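Local coordinates for protein putative 4-hydroxybenzoyl-CoA thioesterase (Geobacillus stearothermophilus, PDB 2OIW) that probably hydrolyses acyl-coenzyme A thioesters, as a four-chain member of the hotdog-fold thioesterase superfamily, at residues Val13-Gly18 / Asn24-Val29; Ala33-Ile38 / Ile88-His93; Lys40-Asp45 / Trp51-Ile56; Asn108-Phe111 / Pro116-Ile119; Gly77-Gly82 / Lys101-Tyr106. All coordinates share one frame; numbering follows the deposited sequence.

Contact 1: Val13-Gly18 / Asn24-Val29. With MG (magnesium ion), chain E.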
# COMPACT_ATOMS: atom_id res chain seq x y z
N VAL A 13 -10.51 2.88 3.83
CA VAL A 13 -10.17 4.32 3.86
C VAL A 13 -8.77 4.56 3.27
O VAL A 13 -8.58 5.50 2.49
CB VAL A 13 -10.30 4.91 5.31
CG1 VAL A 13 -9.77 6.35 5.40
CG2 VAL A 13 -11.75 4.85 5.78
N SER A 14 -7.82 3.70 3.63
CA SER A 14 -6.42 3.78 3.17
C SER A 14 -6.24 3.65 1.65
O SER A 14 -5.21 4.07 1.11
CB SER A 14 -5.53 2.76 3.89
OG SER A 14 -5.93 1.43 3.58
N GLU A 15 -7.25 3.13 0.95
CA GLU A 15 -7.21 2.98 -0.52
C GLU A 15 -7.71 4.23 -1.28
O GLU A 15 -7.65 4.29 -2.51
CB GLU A 15 -8.01 1.73 -0.91
CG GLU A 15 -7.27 0.45 -0.45
CD GLU A 15 -8.05 -0.86 -0.62
OE1 GLU A 15 -9.31 -0.88 -0.54
OE2 GLU A 15 -7.37 -1.89 -0.82
N THR A 16 -8.23 5.21 -0.54
CA THR A 16 -8.60 6.52 -1.10
C THR A 16 -7.37 7.42 -1.10
O THR A 16 -6.35 7.06 -0.54
CB THR A 16 -9.71 7.17 -0.29
OG1 THR A 16 -9.26 7.37 1.07
CG2 THR A 16 -10.98 6.29 -0.30
N ASP A 17 -7.47 8.60 -1.73
CA ASP A 17 -6.45 9.62 -1.55
C ASP A 17 -7.12 10.93 -1.18
O ASP A 17 -8.33 10.96 -1.02
CB ASP A 17 -5.52 9.77 -2.76
CG ASP A 17 -6.26 10.07 -4.05
OD1 ASP A 17 -7.38 10.66 -4.01
OD2 ASP A 17 -5.71 9.73 -5.13
N GLY A 18 -6.34 12.00 -1.02
CA GLY A 18 -6.89 13.31 -0.67
C GLY A 18 -7.92 13.91 -1.63
O GLY A 18 -8.66 14.82 -1.24
N ASN A 24 -5.72 5.73 -7.85
CA ASN A 24 -5.41 4.92 -9.04
C ASN A 24 -4.51 3.69 -8.79
O ASN A 24 -4.66 2.68 -9.49
CB ASN A 24 -4.81 5.83 -10.10
CG ASN A 24 -3.34 6.13 -9.84
OD1 ASN A 24 -2.48 5.38 -10.26
ND2 ASN A 24 -3.05 7.22 -9.19
N THR A 25 -3.58 3.78 -7.82
CA THR A 25 -2.66 2.67 -7.53
C THR A 25 -3.36 1.51 -6.84
O THR A 25 -2.81 0.41 -6.76
CB THR A 25 -1.46 3.12 -6.71
OG1 THR A 25 -1.89 3.51 -5.40
CG2 THR A 25 -0.75 4.31 -7.44
N THR A 26 -4.59 1.77 -6.37
CA THR A 26 -5.43 0.75 -5.74
C THR A 26 -5.98 -0.22 -6.76
O THR A 26 -6.14 -1.39 -6.47
CB THR A 26 -6.56 1.40 -4.90
OG1 THR A 26 -5.96 2.05 -3.78
CG2 THR A 26 -7.55 0.37 -4.36
N VAL A 27 -6.28 0.25 -7.96
CA VAL A 27 -6.87 -0.60 -8.98
C VAL A 27 -6.01 -1.85 -9.34
O VAL A 27 -6.52 -2.97 -9.39
CB VAL A 27 -7.29 0.25 -10.23
CG1 VAL A 27 -7.70 -0.64 -11.40
CG2 VAL A 27 -8.46 1.19 -9.85
N PRO A 28 -4.70 -1.66 -9.64
CA PRO A 28 -3.92 -2.86 -9.85
C PRO A 28 -3.91 -3.79 -8.63
O PRO A 28 -3.69 -4.98 -8.79
CB PRO A 28 -2.52 -2.31 -10.13
CG PRO A 28 -2.76 -0.99 -10.73
CD PRO A 28 -3.92 -0.45 -9.95
N VAL A 29 -4.15 -3.24 -7.43
CA VAL A 29 -4.11 -4.06 -6.22
C VAL A 29 -5.36 -4.94 -6.19
O VAL A 29 -5.29 -6.13 -5.88
CB VAL A 29 -3.98 -3.20 -4.93
CG1 VAL A 29 -4.25 -4.02 -3.72
CG2 VAL A 29 -2.58 -2.58 -4.81
MG MG E . -4.35 6.18 0.49
O HOH W 1 -4.04 5.10 -1.60
O HOH W 2 -3.20 5.75 2.35
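Glu15, at the end of the short 3-10 turn of 13-15, faces Thr26, by helix 27-34, and their CA atoms lie 5.9 Å apart. The link is one hydrogen bond: Thr26 OG1 donates to Glu15 O at 3.1 Å, in the carbonyl plane and on a lone pair, with a C=O...donor angle of 114°. A threonine suits the place because its two branches divide the work. OG1 lies beside its own backbone N (chi1 -68°) and takes the carbonyl, while CG2 packs on the aliphatic root of Glu15, 3.7 Å from its CB. The two side chains cross at about a right angle. The Glu15 carboxylate forms a salt bridge with Arg12 of the fourth subunit. With a valine in place of Thr26, Glu15 O would probably lose this donor and the turn would be held less firmly against the helix. On the neighbouring peptides, the carbonyls of Ser14 and Thr16 bind magnesium, Thr16 O at 2.4 Å from the ion; two waters and Thr16 O of the second subunit are further ligands. The turn is thus fixed through backbone oxygens, by the Thr26 hydroxyl at Glu15 O and by the metal at its neighbours.

Contact 2: Ala33-Ile38 / Ile88-His93; sequences AGRHEI and IYEEIH
Arg35 reaches from the break between helices 27-34 and 36-42 onto strand 85-94, where it meets Ile88 and Glu90. Its CB already points toward the strand, and CG lies beside the backbone N (chi1 -61°), from where the chain runs extended to NE. CG passes 3.9 Å from Ile88 CD1, and CD follows at 3.8 Å from the same methyl, so the aliphatic part rests on an isoleucine before the charge begins. NE donates to the syn lone pair of Glu90 OE1 at 3.1 Å, that oxygen lying somewhat out of the guanidinium plane. At the tip, NH2 gives a straighter bond to Glu90 OE2, 2.9 Å long with an N-H...acceptor angle of 168°. This is a side-on salt bridge, one nitrogen to each oxygen, although the guanidinium and carboxylate planes are turned 46° apart. The remaining nitrogen, NH1, makes a weak hydrogen bond to Tyr106, and Glu90 OE2 has a second donor in Ser104. One turn further on, Ile38 meets Ile88 tip to tip, CD1 to CD1 at 4.0 Å, which adds an apolar contact beside the ion pair. An arginine fits because its methylenes are apolar and its end is ionic. A buried carboxylate is paid for by a buried guanidinium, each probably keeping the other charged in the core between helix and sheet.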
# COMPACT_ATOMS: atom_id res chain seq x y z
N ALA A 33 -5.84 -9.00 -6.75
CA ALA A 33 -6.72 -9.77 -5.86
C ALA A 33 -7.69 -10.67 -6.69
O ALA A 33 -7.91 -11.83 -6.36
CB ALA A 33 -7.50 -8.80 -4.91
N GLY A 34 -8.26 -10.14 -7.76
CA GLY A 34 -9.13 -10.91 -8.68
C GLY A 34 -8.47 -12.06 -9.44
O GLY A 34 -9.15 -12.96 -9.93
N ARG A 35 -7.14 -12.03 -9.55
CA ARG A 35 -6.35 -13.13 -10.18
C ARG A 35 -6.09 -14.36 -9.26
O ARG A 35 -5.52 -15.38 -9.69
CB ARG A 35 -5.02 -12.55 -10.69
CG ARG A 35 -5.21 -11.46 -11.75
CD ARG A 35 -3.89 -10.79 -12.09
NE ARG A 35 -4.14 -9.52 -12.77
CZ ARG A 35 -3.44 -8.42 -12.57
NH1 ARG A 35 -2.43 -8.42 -11.69
NH2 ARG A 35 -3.76 -7.31 -13.23
N HIS A 36 -6.53 -14.26 -8.00
CA HIS A 36 -6.33 -15.31 -6.99
C HIS A 36 -6.58 -16.76 -7.47
O HIS A 36 -5.72 -17.63 -7.32
CB HIS A 36 -7.25 -15.03 -5.79
CG HIS A 36 -6.96 -15.88 -4.59
ND1 HIS A 36 -5.89 -15.64 -3.75
CD2 HIS A 36 -7.60 -16.97 -4.10
CE1 HIS A 36 -5.90 -16.54 -2.78
NE2 HIS A 36 -6.91 -17.36 -2.97
N GLU A 37 -7.77 -17.01 -8.02
CA GLU A 37 -8.10 -18.34 -8.55
C GLU A 37 -7.18 -18.80 -9.70
O GLU A 37 -6.92 -19.98 -9.86
CB GLU A 37 -9.56 -18.39 -9.00
CG GLU A 37 -10.57 -18.20 -7.87
CD GLU A 37 -10.37 -19.15 -6.70
OE1 GLU A 37 -9.97 -20.33 -6.91
OE2 GLU A 37 -10.64 -18.73 -5.55
N ILE A 38 -6.70 -17.85 -10.48
CA ILE A 38 -5.74 -18.15 -11.52
C ILE A 38 -4.43 -18.56 -10.90
O ILE A 38 -3.89 -19.59 -11.28
CB ILE A 38 -5.57 -16.97 -12.52
CG1 ILE A 38 -6.85 -16.81 -13.35
CG2 ILE A 38 -4.37 -17.22 -13.46
CD1 ILE A 38 -6.96 -15.47 -14.15
N ILE A 88 -4.92 -11.79 -19.46
CA ILE A 88 -6.11 -11.65 -18.66
C ILE A 88 -6.88 -10.40 -19.07
O ILE A 88 -6.29 -9.33 -19.27
CB ILE A 88 -5.69 -11.54 -17.19
CG1 ILE A 88 -5.09 -12.87 -16.69
CG2 ILE A 88 -6.81 -11.02 -16.33
CD1 ILE A 88 -4.34 -12.70 -15.38
N TYR A 89 -8.20 -10.52 -19.18
CA TYR A 89 -9.06 -9.36 -19.28
C TYR A 89 -9.80 -9.20 -17.94
O TYR A 89 -10.24 -10.19 -17.37
CB TYR A 89 -10.04 -9.46 -20.47
CG TYR A 89 -10.91 -8.24 -20.55
CD1 TYR A 89 -10.40 -7.03 -20.98
CD2 TYR A 89 -12.24 -8.29 -20.12
CE1 TYR A 89 -11.19 -5.89 -21.02
CE2 TYR A 89 -13.02 -7.17 -20.14
CZ TYR A 89 -12.50 -5.98 -20.59
OH TYR A 89 -13.30 -4.86 -20.61
N GLU A 90 -9.93 -7.98 -17.45
CA GLU A 90 -10.49 -7.77 -16.11
C GLU A 90 -11.22 -6.43 -16.01
O GLU A 90 -10.87 -5.46 -16.71
CB GLU A 90 -9.39 -7.89 -15.03
CG GLU A 90 -8.10 -7.12 -15.41
CD GLU A 90 -6.80 -7.74 -14.89
OE1 GLU A 90 -6.84 -8.66 -14.02
OE2 GLU A 90 -5.72 -7.28 -15.37
N GLU A 91 -12.24 -6.39 -15.15
CA GLU A 91 -13.03 -5.17 -14.97
C GLU A 91 -13.35 -4.99 -13.50
O GLU A 91 -13.49 -5.97 -12.77
CB GLU A 91 -14.35 -5.26 -15.75
CG GLU A 91 -14.22 -5.16 -17.23
CD GLU A 91 -15.55 -5.15 -17.94
OE1 GLU A 91 -16.60 -5.32 -17.25
OE2 GLU A 91 -15.56 -5.02 -19.19
N ILE A 92 -13.44 -3.74 -13.05
CA ILE A 92 -13.96 -3.46 -11.71
C ILE A 92 -15.24 -2.64 -11.83
O ILE A 92 -15.28 -1.65 -12.55
CB ILE A 92 -12.93 -2.74 -10.82
CG1 ILE A 92 -11.63 -3.54 -10.75
CG2 ILE A 92 -13.47 -2.57 -9.42
CD1 ILE A 92 -10.55 -2.83 -10.01
N HIS A 93 -16.29 -3.11 -11.14
CA HIS A 93 -17.58 -2.46 -11.11
C HIS A 93 -17.89 -1.95 -9.69
O HIS A 93 -17.42 -2.50 -8.68
CB HIS A 93 -18.71 -3.43 -11.52
CG HIS A 93 -18.60 -3.96 -12.92
ND1 HIS A 93 -19.71 -4.33 -13.65
CD2 HIS A 93 -17.53 -4.19 -13.72
CE1 HIS A 93 -19.33 -4.77 -14.84
NE2 HIS A 93 -18.01 -4.70 -14.91

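Contact 3: Lys40-Asp45 / Trp51-Ile56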
# COMPACT_ATOMS: atom_id res chain seq x y z
N LYS A 40 -4.01 -19.84 -8.13
CA LYS A 40 -4.24 -21.10 -7.43
C LYS A 40 -4.14 -22.30 -8.39
O LYS A 40 -3.77 -23.39 -7.97
CB LYS A 40 -5.57 -21.08 -6.68
CG LYS A 40 -5.63 -22.03 -5.52
CD LYS A 40 -7.02 -22.08 -4.88
CE LYS A 40 -7.07 -23.05 -3.70
NZ LYS A 40 -6.51 -24.43 -4.04
N LEU A 41 -4.43 -22.08 -9.68
CA LEU A 41 -4.32 -23.17 -10.67
C LEU A 41 -2.86 -23.59 -10.95
O LEU A 41 -2.57 -24.79 -11.17
CB LEU A 41 -5.03 -22.81 -11.97
CG LEU A 41 -6.55 -22.68 -11.86
CD1 LEU A 41 -7.11 -22.04 -13.11
CD2 LEU A 41 -7.24 -24.04 -11.61
N PHE A 42 -1.97 -22.61 -10.91
CA PHE A 42 -0.52 -22.78 -11.08
C PHE A 42 0.23 -23.20 -9.82
O PHE A 42 1.23 -23.90 -9.91
CB PHE A 42 0.10 -21.49 -11.62
CG PHE A 42 -0.27 -21.24 -13.04
CD1 PHE A 42 0.45 -21.82 -14.07
CD2 PHE A 42 -1.41 -20.49 -13.35
CE1 PHE A 42 0.08 -21.61 -15.40
CE2 PHE A 42 -1.77 -20.28 -14.67
CZ PHE A 42 -1.03 -20.85 -15.69
N THR A 43 -0.26 -22.75 -8.65
CA THR A 43 0.32 -23.09 -7.37
C THR A 43 -0.84 -23.38 -6.42
O THR A 43 -1.28 -22.48 -5.68
CB THR A 43 1.17 -21.92 -6.84
OG1 THR A 43 2.07 -21.49 -7.87
CG2 THR A 43 1.97 -22.33 -5.62
N PRO A 44 -1.36 -24.62 -6.46
CA PRO A 44 -2.46 -25.07 -5.60
C PRO A 44 -2.39 -24.75 -4.11
O PRO A 44 -3.39 -24.34 -3.55
CB PRO A 44 -2.47 -26.58 -5.84
CG PRO A 44 -2.10 -26.65 -7.31
CD PRO A 44 -0.99 -25.67 -7.43
N ASP A 45 -1.24 -24.92 -3.47
CA ASP A 45 -1.08 -24.58 -2.04
C ASP A 45 -0.72 -23.11 -1.80
O ASP A 45 -0.55 -22.70 -0.66
CB ASP A 45 -0.03 -25.49 -1.38
CG ASP A 45 1.38 -25.29 -1.94
OD1 ASP A 45 1.58 -24.55 -2.96
OD2 ASP A 45 2.31 -25.90 -1.37
N TRP A 51 5.96 -20.82 -6.48
CA TRP A 51 5.34 -19.74 -7.25
C TRP A 51 5.81 -19.76 -8.71
O TRP A 51 6.99 -19.98 -8.98
CB TRP A 51 5.63 -18.37 -6.63
CG TRP A 51 4.62 -17.34 -7.06
CD1 TRP A 51 4.75 -16.42 -8.06
CD2 TRP A 51 3.30 -17.17 -6.53
NE1 TRP A 51 3.60 -15.68 -8.18
CE2 TRP A 51 2.69 -16.11 -7.24
CE3 TRP A 51 2.58 -17.81 -5.50
CZ2 TRP A 51 1.39 -15.68 -6.97
CZ3 TRP A 51 1.27 -17.36 -5.23
CH2 TRP A 51 0.70 -16.31 -5.96
N ARG A 52 4.90 -19.47 -9.64
CA ARG A 52 5.16 -19.62 -11.07
C ARG A 52 4.77 -18.39 -11.91
O ARG A 52 5.25 -18.22 -13.02
CB ARG A 52 4.41 -20.84 -11.60
CG ARG A 52 4.94 -22.10 -11.01
CD ARG A 52 4.12 -23.37 -11.28
NE ARG A 52 4.57 -24.36 -10.27
CZ ARG A 52 5.77 -24.93 -10.27
NH1 ARG A 52 6.65 -24.66 -11.25
NH2 ARG A 52 6.11 -25.77 -9.30
N MSE A 53 3.89 -17.55 -11.37
CA MSE A 53 3.25 -16.49 -12.13
C MSE A 53 4.01 -15.19 -12.03
O MSE A 53 4.13 -14.65 -10.94
CB MSE A 53 1.84 -16.28 -11.60
CG MSE A 53 0.86 -17.38 -12.00
SE MSE A 53 0.12 -17.11 -13.79
CE MSE A 53 1.37 -18.11 -14.85
N VAL A 54 4.51 -14.70 -13.16
CA VAL A 54 5.21 -13.43 -13.26
C VAL A 54 4.54 -12.50 -14.29
O VAL A 54 4.50 -12.82 -15.47
CB VAL A 54 6.70 -13.63 -13.69
CG1 VAL A 54 7.48 -12.33 -13.49
CG2 VAL A 54 7.35 -14.79 -12.91
N ILE A 55 4.08 -11.33 -13.85
CA ILE A 55 3.52 -10.32 -14.78
C ILE A 55 4.59 -9.69 -15.68
O ILE A 55 5.74 -9.41 -15.25
CB ILE A 55 2.70 -9.26 -13.99
CG1 ILE A 55 1.76 -8.47 -14.92
CG2 ILE A 55 3.60 -8.45 -13.10
CD1 ILE A 55 0.65 -7.71 -14.16
N ILE A 56 4.25 -9.50 -16.94
CA ILE A 56 5.17 -8.84 -17.87
C ILE A 56 4.60 -7.53 -18.45
O ILE A 56 5.36 -6.65 -18.86
CB ILE A 56 5.62 -9.78 -19.02
CG1 ILE A 56 4.42 -10.30 -19.83
CG2 ILE A 56 6.45 -10.99 -18.50
CD1 ILE A 56 4.83 -10.94 -21.19
O HOH W 3 2.10 -19.02 -8.87
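Phe42 and Met53, the latter present as selenomethionine, make the tight part of this contact between the end of helix 36-42 and the start of strand 53-62. The methionine chain bends at chi2 and chi3 (-83° and 92°), a fold that brings its terminal methyl back over the phenylalanine. CE stands 3.6 Å from the centroid of the Phe42 ring, almost on its normal, in a CH-pi contact. SE covers the same face nearer the CD2-CE2 side, 3.7 Å from Phe42 CD2, so a Met-aromatic contact is added. A flexible methionine chain suits a flat ring that also packs on Ile123 of helix 121-128.

The other part is looser and mediated by water. Thr43, where the chain leaves the helix, reaches the strand segment through it: Thr43 OG1 bonds to Arg50 O and accepts from a water at 2.7 Å, and that water in turn accepts from Arg52 N at 2.9 Å. The water also sits 3.2 Å above the plane of the Trp51 ring, over its centre. At the partly exposed rim, Arg52 lays its CD beside Phe42 O, 3.2 Å away. Dispersion therefore holds the Phe42-Met53 part, while a bound water satisfies the backbone where the strand begins.

Contact 4: Asn108-Phe111 / Pro116-Ile119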
# COMPACT_ATOMS: atom_id res chain seq x y z
N ASN A 108 4.04 -18.04 -17.17
CA ASN A 108 4.25 -19.21 -16.28
C ASN A 108 5.75 -19.49 -16.25
O ASN A 108 6.31 -20.06 -17.19
CB ASN A 108 3.48 -20.43 -16.81
CG ASN A 108 3.86 -21.74 -16.08
OD1 ASN A 108 4.03 -21.78 -14.85
ND2 ASN A 108 3.98 -22.81 -16.85
N PHE A 109 6.41 -19.06 -15.17
CA PHE A 109 7.84 -19.22 -15.05
C PHE A 109 8.18 -20.37 -14.09
O PHE A 109 7.80 -20.37 -12.92
CB PHE A 109 8.53 -17.92 -14.64
CG PHE A 109 10.00 -17.94 -14.90
CD1 PHE A 109 10.50 -17.59 -16.15
CD2 PHE A 109 10.89 -18.36 -13.91
CE1 PHE A 109 11.88 -17.66 -16.42
CE2 PHE A 109 12.27 -18.43 -14.16
CZ PHE A 109 12.76 -18.07 -15.42
N ASN A 110 8.90 -21.36 -14.62
CA ASN A 110 9.43 -22.46 -13.82
C ASN A 110 10.79 -22.06 -13.24
O ASN A 110 11.81 -22.06 -13.94
CB ASN A 110 9.52 -23.75 -14.64
CG ASN A 110 9.68 -25.01 -13.77
OD1 ASN A 110 10.49 -25.07 -12.84
ND2 ASN A 110 8.92 -26.04 -14.11
N PHE A 111 10.76 -21.73 -11.95
CA PHE A 111 11.94 -21.28 -11.23
C PHE A 111 12.90 -22.46 -11.03
O PHE A 111 14.12 -22.28 -11.06
CB PHE A 111 11.54 -20.60 -9.91
CG PHE A 111 10.92 -19.21 -10.08
CD1 PHE A 111 11.73 -18.09 -10.31
CD2 PHE A 111 9.55 -19.03 -9.99
CE1 PHE A 111 11.17 -16.81 -10.44
CE2 PHE A 111 8.97 -17.75 -10.12
CZ PHE A 111 9.79 -16.64 -10.35
N PRO A 116 10.63 -20.03 -18.83
CA PRO A 116 9.18 -20.00 -18.97
C PRO A 116 8.71 -21.36 -19.42
O PRO A 116 9.40 -22.03 -20.15
CB PRO A 116 8.97 -18.97 -20.08
CG PRO A 116 10.19 -18.11 -20.04
CD PRO A 116 11.28 -19.09 -19.77
N GLU A 117 7.54 -21.78 -18.94
CA GLU A 117 7.10 -23.16 -19.06
C GLU A 117 5.81 -23.18 -19.85
O GLU A 117 4.85 -22.51 -19.49
CB GLU A 117 6.90 -23.78 -17.66
CG GLU A 117 6.58 -25.31 -17.61
CD GLU A 117 5.96 -25.78 -16.27
OE1 GLU A 117 4.99 -25.17 -15.79
OE2 GLU A 117 6.44 -26.78 -15.69
N PRO A 118 5.80 -23.88 -20.98
CA PRO A 118 4.51 -24.19 -21.58
C PRO A 118 3.51 -24.64 -20.52
O PRO A 118 3.74 -25.64 -19.80
CB PRO A 118 4.84 -25.30 -22.57
CG PRO A 118 6.22 -24.95 -23.05
CD PRO A 118 6.92 -24.38 -21.81
N ILE A 119 2.42 -23.88 -20.41
CA ILE A 119 1.37 -24.17 -19.47
C ILE A 119 0.97 -25.64 -19.59
O ILE A 119 0.62 -26.09 -20.67
CB ILE A 119 0.16 -23.27 -19.74
CG1 ILE A 119 0.59 -21.79 -19.65
CG2 ILE A 119 -1.00 -23.62 -18.82
CD1 ILE A 119 -0.51 -20.80 -20.00
O HOH W 4 6.37 -23.49 -13.89
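Asn108 and Glu117 hold this hairpin end together with three hydrogen bonds. Glu117 N donates to Asn108 O at 2.7 Å. In return, Asn108 ND2 spends its two hydrogens on the same glutamate. One goes to Glu117 OE1 at 2.8 Å, on the anti lone pair and almost straight (168°); the other goes to the backbone Glu117 O, also at 2.8 Å but from above the carbonyl plane. The amide is placed for both with CG anti to its backbone N (chi1 169°), and asparagine suits a position where one short side chain must serve a carboxylate and a peptide together. The second carboxylate oxygen is taken two residues along the strand: Asn110 ND2 donates to Glu117 OE2 at 3.0 Å, from well above the carboxylate plane. A water joins Asn108 OD1 to Glu117 OE1, its bond to the glutamate being weak.

Packing takes over beyond the polar cluster. Pro116 and Phe109 form an antiparallel non-hydrogen-bonded pair, and Phe109 CE1 touches Pro116 CD at 3.7 Å. Proline can stand here because in a non-hydrogen-bonded pair its N is not needed by strand 97-110. On the buried side, Ile119 approaches Asn108 loosely and packs on Phe42. The arrangement is that of a short antiparallel beta hairpin, in which the chain turns after strand 97-110 and returns as the short strand 115-116 before helix 121-128.

Contact 5: Gly77-Gly82 / Lys101-Tyr106; sequences GIERIG and KGRSVY
Glu79 and Arg103 meet through their charged ends, and the ionic contact carries the whole pairing. The arginine presents NE and NH2 side-on, one nitrogen to each carboxylate oxygen, in a bidentate salt bridge on the partly exposed surface of the sheet.

As hydrogen bonds the two arms are nearly equal: Arg103 NE reaches Glu79 OE1 at 2.7 Å with an angle of 162° at the hydrogen, and Arg103 NH2 reaches Glu79 OE2 at 2.7 Å with 165°. Both oxygens lie close to the guanidinium plane, but both are met on their syn sides from outside the carboxylate plane, since the two flat groups are turned 36° apart. Glutamate, extended with CG anti to its backbone N, and arginine, extended from CG to NE, are long enough to span strand 85-94, which lies between their own strands. A leucine replacing Arg103 would probably leave the Glu79 carboxylate without its countercharge and free to swing toward solvent.

Packing adds little: Arg103 CD makes a close approach to Glu79 OE1, 3.4 Å, beside the salt bridge, and outside the pair the Glu79 side chain packs on Thr87.

In the backbone, Glu79 and Arg80 both face Thr87 of the neighbouring strand. This is a classic beta bulge, placed where strand 72-81 turns a corner in the curved antiparallel sheet of the hotdog fold.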
# COMPACT_ATOMS: atom_id res chain seq x y z
N GLY A 77 -11.17 -12.64 -16.28
CA GLY A 77 -11.32 -13.71 -17.26
C GLY A 77 -10.04 -13.86 -18.05
O GLY A 77 -9.12 -13.04 -17.92
N ILE A 78 -10.01 -14.89 -18.88
CA ILE A 78 -8.87 -15.17 -19.74
C ILE A 78 -9.17 -14.69 -21.16
O ILE A 78 -10.10 -15.19 -21.79
CB ILE A 78 -8.54 -16.69 -19.74
CG1 ILE A 78 -8.25 -17.19 -18.30
CG2 ILE A 78 -7.39 -17.03 -20.74
CD1 ILE A 78 -7.01 -16.55 -17.68
N GLU A 79 -8.41 -13.72 -21.66
CA GLU A 79 -8.61 -13.28 -23.05
C GLU A 79 -7.80 -14.11 -24.07
O GLU A 79 -8.24 -14.31 -25.20
CB GLU A 79 -8.29 -11.80 -23.23
CG GLU A 79 -8.68 -11.29 -24.61
CD GLU A 79 -8.26 -9.85 -24.89
OE1 GLU A 79 -7.13 -9.46 -24.49
OE2 GLU A 79 -9.05 -9.12 -25.54
N ARG A 80 -6.62 -14.56 -23.68
CA ARG A 80 -5.83 -15.44 -24.53
C ARG A 80 -5.03 -16.40 -23.66
O ARG A 80 -4.43 -16.00 -22.68
CB ARG A 80 -4.90 -14.61 -25.42
CG ARG A 80 -4.22 -15.39 -26.53
CD ARG A 80 -3.09 -14.54 -27.07
NE ARG A 80 -2.81 -14.87 -28.47
CZ ARG A 80 -1.94 -15.79 -28.85
NH1 ARG A 80 -1.25 -16.46 -27.94
NH2 ARG A 80 -1.74 -16.02 -30.14
N ILE A 81 -5.05 -17.67 -24.03
CA ILE A 81 -4.12 -18.65 -23.45
C ILE A 81 -2.99 -18.84 -24.45
O ILE A 81 -3.21 -19.36 -25.53
CB ILE A 81 -4.80 -20.02 -23.16
CG1 ILE A 81 -6.10 -19.81 -22.34
CG2 ILE A 81 -3.83 -20.95 -22.41
CD1 ILE A 81 -7.04 -21.03 -22.22
N GLY A 82 -1.80 -18.36 -24.11
CA GLY A 82 -0.68 -18.48 -25.03
C GLY A 82 0.07 -19.78 -24.78
O GLY A 82 -0.46 -20.71 -24.20
N LYS A 101 -11.25 -0.89 -16.49
CA LYS A 101 -11.05 -2.03 -17.39
C LYS A 101 -9.56 -2.25 -17.51
O LYS A 101 -8.81 -1.29 -17.64
CB LYS A 101 -11.64 -1.74 -18.76
CG LYS A 101 -13.14 -1.45 -18.73
CD LYS A 101 -13.69 -1.28 -20.15
CE LYS A 101 -13.15 -0.03 -20.82
NZ LYS A 101 -14.03 0.42 -21.95
N GLY A 102 -9.12 -3.51 -17.49
CA GLY A 102 -7.71 -3.80 -17.48
C GLY A 102 -7.39 -4.99 -18.35
O GLY A 102 -8.25 -5.85 -18.62
N ARG A 103 -6.14 -5.05 -18.77
CA ARG A 103 -5.56 -6.25 -19.35
C ARG A 103 -4.19 -6.47 -18.72
O ARG A 103 -3.44 -5.50 -18.46
CB ARG A 103 -5.38 -6.05 -20.86
CG ARG A 103 -6.29 -6.86 -21.74
CD ARG A 103 -6.13 -6.48 -23.20
NE ARG A 103 -7.33 -6.86 -23.94
CZ ARG A 103 -8.38 -6.07 -24.17
NH1 ARG A 103 -8.39 -4.82 -23.72
NH2 ARG A 103 -9.42 -6.53 -24.87
N SER A 104 -3.85 -7.74 -18.51
CA SER A 104 -2.53 -8.09 -18.01
C SER A 104 -2.02 -9.37 -18.65
O SER A 104 -2.80 -10.28 -18.99
CB SER A 104 -2.52 -8.22 -16.48
OG SER A 104 -3.58 -9.05 -16.04
N VAL A 105 -0.71 -9.43 -18.83
CA VAL A 105 -0.08 -10.60 -19.44
C VAL A 105 0.88 -11.15 -18.38
O VAL A 105 1.69 -10.40 -17.82
CB VAL A 105 0.68 -10.23 -20.74
CG1 VAL A 105 1.28 -11.48 -21.43
CG2 VAL A 105 -0.22 -9.42 -21.71
N TYR A 106 0.76 -12.43 -18.11
CA TYR A 106 1.58 -13.14 -17.14
C TYR A 106 2.33 -14.24 -17.86
O TYR A 106 1.84 -14.77 -18.85
CB TYR A 106 0.67 -13.76 -16.10
CG TYR A 106 0.36 -12.88 -14.91
CD1 TYR A 106 -0.66 -11.95 -14.96
CD2 TYR A 106 1.10 -12.98 -13.72
CE1 TYR A 106 -0.93 -11.12 -13.86
CE2 TYR A 106 0.82 -12.16 -12.61
CZ TYR A 106 -0.20 -11.24 -12.69
OH TYR A 106 -0.44 -10.41 -11.60

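In the fold
Contacts 2 to 5 gather around one antiparallel sheet, while contact 1 lies off its end at the magnesium site, its centre about 31 Å from that of contact 4. Contact 1 meets contact 2 along helix 27-34, where Val27 CG1 packs 3.9 Å from Ile92 CD1. Contacts 2 and 5 share neighbouring strands, their centres about 9 Å apart; one pair faces the helices and the other lies on the outer face. Contacts 3 and 4, also about 9 Å apart between centres, join through strand pairing and Met53 against Asn108. The metal of contact 1 is shared with the second subunit. Hotdog thioesterases generally have active sites between subunits, but no catalytic residue is established here.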